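Local coordinates for protein DNA-entry nuclease inhibitor (Bacillus subtilis subsp. subtilis, PDB 4MQD) that inhibits the DNA-entry nuclease NucA, with which it forms a complex that governs binding and entry of donor DNA during transformation, at residues Q19-K25 and N88-S94; V31-T35 and A49-E53. All coordinates share one frame; numbering follows the deposited sequence.

Interaction 1 (Q19-K25 and N88-S94)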
loop_
_atom_site.group_PDB
_atom_site.type_symbol
_atom_site.label_atom_id
_atom_site.label_comp_id
_atom_site.label_asym_id
_atom_site.label_seq_id
_atom_site.Cartn_x
_atom_site.Cartn_y
_atom_site.Cartn_z
ATOM N N GLN A 19 -8.011 17.356 -12.389
ATOM C CA GLN A 19 -8.675 16.156 -12.888
ATOM C C GLN A 19 -7.922 15.472 -14.028
ATOM O O GLN A 19 -7.109 16.088 -14.722
ATOM C CB GLN A 19 -10.101 16.487 -13.348
ATOM C CG GLN A 19 -10.193 17.152 -14.717
ATOM C CD GLN A 19 -11.561 17.749 -14.990
ATOM O OE1 GLN A 19 -12.416 17.116 -15.616
ATOM N NE2 GLN A 19 -11.782 18.968 -14.505
ATOM N N PHE A 20 -8.201 14.182 -14.187
ATOM C CA PHE A 20 -7.856 13.437 -15.392
ATOM C C PHE A 20 -8.978 12.433 -15.637
ATOM O O PHE A 20 -9.701 12.068 -14.706
ATOM C CB PHE A 20 -6.498 12.739 -15.261
ATOM C CG PHE A 20 -6.422 11.754 -14.129
ATOM C CD1 PHE A 20 -6.780 10.427 -14.321
ATOM C CD2 PHE A 20 -5.979 12.152 -12.876
ATOM C CE1 PHE A 20 -6.706 9.515 -13.281
ATOM C CE2 PHE A 20 -5.903 11.244 -11.832
ATOM C CZ PHE A 20 -6.267 9.925 -12.035
ATOM N N THR A 21 -9.119 11.991 -16.881
ATOM C CA THR A 21 -10.291 11.226 -17.284
ATOM C C THR A 21 -9.928 9.946 -18.017
ATOM O O THR A 21 -9.106 9.956 -18.933
ATOM C CB THR A 21 -11.211 12.085 -18.173
ATOM O OG1 THR A 21 -11.589 13.267 -17.455
ATOM C CG2 THR A 21 -12.468 11.317 -18.579
ATOM N N VAL A 22 -10.553 8.850 -17.593
ATOM C CA VAL A 22 -10.425 7.555 -18.249
ATOM C C VAL A 22 -11.642 7.377 -19.148
ATOM O O VAL A 22 -12.776 7.477 -18.675
ATOM C CB VAL A 22 -10.381 6.407 -17.220
ATOM C CG1 VAL A 22 -10.191 5.063 -17.914
ATOM C CG2 VAL A 22 -9.283 6.658 -16.190
ATOM N N PHE A 23 -11.415 7.120 -20.435
ATOM C CA PHE A 23 -12.517 7.027 -21.398
ATOM C C PHE A 23 -12.268 6.028 -22.526
ATOM O O PHE A 23 -11.159 5.516 -22.694
ATOM C CB PHE A 23 -12.851 8.414 -21.964
ATOM C CG PHE A 23 -11.690 9.112 -22.618
ATOM C CD1 PHE A 23 -10.721 9.747 -21.851
ATOM C CD2 PHE A 23 -11.584 9.168 -24.000
ATOM C CE1 PHE A 23 -9.659 10.405 -22.449
ATOM C CE2 PHE A 23 -10.525 9.825 -24.605
ATOM C CZ PHE A 23 -9.561 10.445 -23.828
ATOM N N GLN A 24 -13.324 5.759 -23.290
ATOM C CA GLN A 24 -13.293 4.747 -24.343
ATOM C C GLN A 24 -12.390 5.176 -25.496
ATOM O O GLN A 24 -12.184 6.369 -25.720
ATOM C CB GLN A 24 -14.707 4.468 -24.870
ATOM C CG GLN A 24 -15.739 4.099 -23.808
ATOM C CD GLN A 24 -15.317 2.929 -22.934
ATOM O OE1 GLN A 24 -14.797 1.927 -23.426
ATOM N NE2 GLN A 24 -15.552 3.048 -21.631
ATOM N N LYS A 25 -11.866 4.190 -26.220
ATOM C CA LYS A 25 -10.925 4.421 -27.324
ATOM C C LYS A 25 -11.415 5.475 -28.321
ATOM O O LYS A 25 -10.644 6.337 -28.746
ATOM C CB LYS A 25 -10.649 3.110 -28.076
ATOM C CG LYS A 25 -9.487 3.185 -29.061
ATOM C CD LYS A 25 -9.709 2.317 -30.295
ATOM C CE LYS A 25 -9.520 0.837 -30.002
ATOM N NZ LYS A 25 -8.095 0.473 -29.768
ATOM N N ASN A 88 -11.907 -2.758 -27.434
ATOM C CA ASN A 88 -10.575 -3.098 -26.926
ATOM C C ASN A 88 -9.625 -1.895 -26.921
ATOM O O ASN A 88 -9.024 -1.564 -27.945
ATOM C CB ASN A 88 -9.976 -4.253 -27.742
ATOM C CG ASN A 88 -8.791 -4.909 -27.054
ATOM O OD1 ASN A 88 -8.174 -4.334 -26.156
ATOM N ND2 ASN A 88 -8.468 -6.126 -27.476
ATOM N N GLY A 89 -9.505 -1.249 -25.760
ATOM C CA GLY A 89 -8.626 -0.089 -25.588
ATOM C C GLY A 89 -9.289 1.069 -24.857
ATOM O O GLY A 89 -10.495 1.283 -24.982
ATOM N N ILE A 90 -8.492 1.813 -24.092
ATOM C CA ILE A 90 -8.957 3.015 -23.397
ATOM C C ILE A 90 -7.927 4.134 -23.505
ATOM O O ILE A 90 -6.789 3.899 -23.908
ATOM C CB ILE A 90 -9.225 2.750 -21.901
ATOM C CG1 ILE A 90 -7.959 2.239 -21.202
ATOM C CG2 ILE A 90 -10.363 1.756 -21.733
ATOM C CD1 ILE A 90 -8.021 2.314 -19.693
ATOM N N HIS A 91 -8.337 5.345 -23.140
ATOM C CA HIS A 91 -7.424 6.481 -23.042
ATOM C C HIS A 91 -7.473 7.086 -21.649
ATOM O O HIS A 91 -8.469 6.958 -20.939
ATOM C CB HIS A 91 -7.785 7.569 -24.053
ATOM C CG HIS A 91 -7.652 7.145 -25.481
ATOM N ND1 HIS A 91 -6.462 6.712 -26.023
ATOM C CD2 HIS A 91 -8.559 7.111 -26.486
ATOM C CE1 HIS A 91 -6.644 6.415 -27.298
ATOM N NE2 HIS A 91 -7.908 6.650 -27.603
ATOM N N ILE A 92 -6.381 7.740 -21.265
ATOM C CA ILE A 92 -6.347 8.570 -20.066
ATOM C C ILE A 92 -5.764 9.918 -20.462
ATOM O O ILE A 92 -4.770 9.981 -21.187
ATOM C CB ILE A 92 -5.515 7.935 -18.935
ATOM C CG1 ILE A 92 -6.095 6.562 -18.568
ATOM C CG2 ILE A 92 -5.480 8.861 -17.725
ATOM C CD1 ILE A 92 -5.386 5.861 -17.427
ATOM N N GLU A 93 -6.393 10.993 -19.998
ATOM C CA GLU A 93 -6.019 12.334 -20.424
ATOM C C GLU A 93 -6.561 13.398 -19.474
ATOM O O GLU A 93 -7.644 13.245 -18.906
ATOM C CB GLU A 93 -6.548 12.592 -21.842
ATOM C CG GLU A 93 -5.946 13.812 -22.523
ATOM C CD GLU A 93 -6.455 14.027 -23.937
ATOM O OE1 GLU A 93 -7.000 13.079 -24.542
ATOM O OE2 GLU A 93 -6.305 15.158 -24.446
ATOM N N SER A 94 -5.787 14.464 -19.293
ATOM C CA SER A 94 -6.252 15.662 -18.605
ATOM C C SER A 94 -6.471 16.738 -19.662
ATOM O O SER A 94 -6.259 16.500 -20.849
ATOM C CB SER A 94 -5.231 16.122 -17.562
ATOM O OG SER A 94 -5.765 17.153 -16.749
#

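Interaction 2 (V31-T35 and A49-E53)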
loop_
_atom_site.group_PDB
_atom_site.type_symbol
_atom_site.label_atom_id
_atom_site.label_comp_id
_atom_site.label_asym_id
_atom_site.label_seq_id
_atom_site.Cartn_x
_atom_site.Cartn_y
_atom_site.Cartn_z
ATOM N N VAL A 31 -16.044 17.691 -19.668
ATOM C CA VAL A 31 -15.499 18.029 -18.356
ATOM C C VAL A 31 -16.631 17.901 -17.337
ATOM O O VAL A 31 -17.747 18.365 -17.579
ATOM C CB VAL A 31 -14.897 19.450 -18.337
ATOM C CG1 VAL A 31 -14.265 19.754 -16.985
ATOM C CG2 VAL A 31 -13.866 19.601 -19.448
HETATM N N MSE A 32 -16.339 17.273 -16.203
HETATM C CA MSE A 32 -17.374 16.896 -15.237
HETATM C C MSE A 32 -17.664 18.010 -14.271
HETATM O O MSE A 32 -16.812 18.869 -14.030
HETATM C CB MSE A 32 -16.922 15.679 -14.439
HETATM C CG MSE A 32 -16.565 14.484 -15.317
HETATM SE SE MSE A 32 -18.148 13.742 -16.220
HETATM C CE MSE A 32 -17.222 12.299 -17.194
ATOM N N ASP A 33 -18.870 17.995 -13.701
ATOM C CA ASP A 33 -19.274 18.992 -12.708
ATOM C C ASP A 33 -18.724 18.623 -11.336
ATOM O O ASP A 33 -19.311 17.810 -10.617
ATOM C CB ASP A 33 -20.803 19.117 -12.650
ATOM C CG ASP A 33 -21.275 20.225 -11.707
ATOM O OD1 ASP A 33 -20.456 21.083 -11.309
ATOM O OD2 ASP A 33 -22.478 20.243 -11.372
ATOM N N TRP A 34 -17.601 19.239 -10.978
ATOM C CA TRP A 34 -16.920 18.939 -9.720
ATOM C C TRP A 34 -17.481 19.744 -8.549
ATOM O O TRP A 34 -16.849 20.679 -8.049
ATOM C CB TRP A 34 -15.415 19.157 -9.870
ATOM C CG TRP A 34 -14.791 18.125 -10.745
ATOM C CD1 TRP A 34 -14.407 18.273 -12.045
ATOM C CD2 TRP A 34 -14.504 16.771 -10.391
ATOM N NE1 TRP A 34 -13.883 17.094 -12.520
ATOM C CE2 TRP A 34 -13.930 16.156 -11.523
ATOM C CE3 TRP A 34 -14.665 16.018 -9.220
ATOM C CZ2 TRP A 34 -13.518 14.822 -11.522
ATOM C CZ3 TRP A 34 -14.257 14.692 -9.220
ATOM C CH2 TRP A 34 -13.689 14.110 -10.365
ATOM N N THR A 35 -18.679 19.357 -8.119
ATOM C CA THR A 35 -19.315 19.931 -6.939
ATOM C C THR A 35 -18.616 19.415 -5.689
ATOM O O THR A 35 -17.773 18.520 -5.772
ATOM C CB THR A 35 -20.802 19.537 -6.861
ATOM O OG1 THR A 35 -20.921 18.111 -6.924
ATOM C CG2 THR A 35 -21.599 20.170 -8.005
ATOM N N ALA A 49 -17.215 7.029 -19.438
ATOM C CA ALA A 49 -16.025 7.758 -18.996
ATOM C C ALA A 49 -16.084 8.060 -17.504
ATOM O O ALA A 49 -17.155 8.328 -16.959
ATOM C CB ALA A 49 -15.873 9.047 -19.787
ATOM N N ILE A 50 -14.922 8.003 -16.855
ATOM C CA ILE A 50 -14.787 8.357 -15.445
ATOM C C ILE A 50 -13.669 9.379 -15.300
ATOM O O ILE A 50 -12.544 9.135 -15.735
ATOM C CB ILE A 50 -14.439 7.132 -14.570
ATOM C CG1 ILE A 50 -15.487 6.025 -14.732
ATOM C CG2 ILE A 50 -14.319 7.543 -13.104
ATOM C CD1 ILE A 50 -15.025 4.671 -14.234
ATOM N N SER A 51 -13.982 10.525 -14.697
ATOM C CA SER A 51 -12.964 11.508 -14.350
ATOM C C SER A 51 -12.634 11.364 -12.878
ATOM O O SER A 51 -13.533 11.280 -12.042
ATOM C CB SER A 51 -13.441 12.929 -14.637
ATOM O OG SER A 51 -13.806 13.077 -15.997
ATOM N N PHE A 52 -11.342 11.325 -12.571
ATOM C CA PHE A 52 -10.880 11.233 -11.196
ATOM C C PHE A 52 -10.335 12.583 -10.752
ATOM O O PHE A 52 -9.688 13.285 -11.527
ATOM C CB PHE A 52 -9.808 10.151 -11.062
ATOM C CG PHE A 52 -10.336 8.756 -11.236
ATOM C CD1 PHE A 52 -11.059 8.145 -10.219
ATOM C CD2 PHE A 52 -10.117 8.053 -12.414
ATOM C CE1 PHE A 52 -11.552 6.860 -10.373
ATOM C CE2 PHE A 52 -10.609 6.768 -12.575
ATOM C CZ PHE A 52 -11.327 6.170 -11.552
ATOM N N GLU A 53 -10.615 12.942 -9.503
ATOM C CA GLU A 53 -10.111 14.177 -8.929
ATOM C C GLU A 53 -8.628 14.031 -8.610
ATOM O O GLU A 53 -8.196 13.006 -8.082
ATOM C CB GLU A 53 -10.870 14.509 -7.647
ATOM C CG GLU A 53 -10.547 15.880 -7.070
ATOM C CD GLU A 53 -10.766 15.967 -5.572
ATOM O OE1 GLU A 53 -10.855 14.911 -4.905
ATOM O OE2 GLU A 53 -10.837 17.103 -5.057
#

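Interaction 1 (Q19-K25 and N88-S94)
Thr21 and Phe23 exchange paired backbone hydrogen bonds with Glu93 and His91, joining strands 19-24 and 90-93 as antiparallel neighbours in one of the two five-stranded sheets of ComJ. Around Phe23 the bonding is straight: its N reaches His91 O at 3.0 Å, and His91 N returns to Phe23 O at 2.9 Å with 171° at the hydrogen. The Phe23 ring then leans over its cross-strand partner. With CG held between the backbone N and the carbonyl carbon (chi1 57°), the ring lies on His91, whose CB sits over one face, 3.7 Å from the centroid, a CH-pi contact. The imidazole itself is only oblique to the ring, planes 48° apart, while Glu93 OE1 comes to the ring edge and also forms a salt bridge with Arg99.

On the other face of the sheet Val22 spreads its two methyls: CG1 meets Ile90 CD1 at 3.9 Å and CG2 meets Ile92 CG1 at 4.0 Å. Beyond them Phe64 of strand 59-66 and Phe83 of strand 77-85, both in the second sheet, continue this apolar layer.

Polar groups finish both ends. The bent chain of Lys25 brings NZ to the backbone O of Asn88, and at the far end Ser94 OG gives its proton to Gln19 O at 2.7 Å, nearly along the C=O axis, while accepting from Ser16 N.

Interaction 2 (V31-T35 and A49-E53)
The loop between strand 19-24 and helix 36-41 folds back over the outer face of the five-stranded antiparallel sheet, and Met32 and Trp34 are the two side chains it lays on strand 49-53. In each, CG lies beside the backbone N; in Trp34 (chi1 -70°) this helps bring the six-membered end of the indole to the strand. There CH2 comes 3.3 Å from Ser51 O, which lies at the ring edge near its plane, and CZ2 rests 3.6 Å from Ser51 CB. On the other side of CH2, CZ3 packs 3.7 Å from Glu53 CB, and beyond CB the Glu53 chain leads away from the loop. Met32, a selenomethionine, is bent at chi2 (-68°): its CG approaches Ser51 OG at 3.2 Å, and CE lies 4.4 Å from Ala49 CB. Met32 CB also sits over one face of the Trp34 ring. Trp34 is the centre of an inverse gamma turn whose last residue, Thr35, is the N-cap of helix 36-41. Ser51 OG is hydrogen-bonded to Thr21 OG1 in the neighbouring strand. No hydrogen bond joins loop and strand, so the fit of Met32 and Trp34, not directional bonding, holds them together.

Overall arrangement
Both contacts build on the same antiparallel sheet, where strand 19-24 lies between strands 90-93 and 49-53. Interaction 1 is a buried join within the sheet, made by backbone hydrogen bonds and by side chains on both faces; interaction 2 is partly buried, with a loop laid across one face and held by packing. They meet directly: the hydrogen bond between Thr21 OG1 and Ser51 OG spans 2.7 Å, and Val22 N bonds Ile50 O. Gln19 links them further through a weak hydrogen bond from Trp34 NE1 to its OE1. In sequence, the loop and strand of interaction 2 both fall between the two strands that interaction 1 pairs.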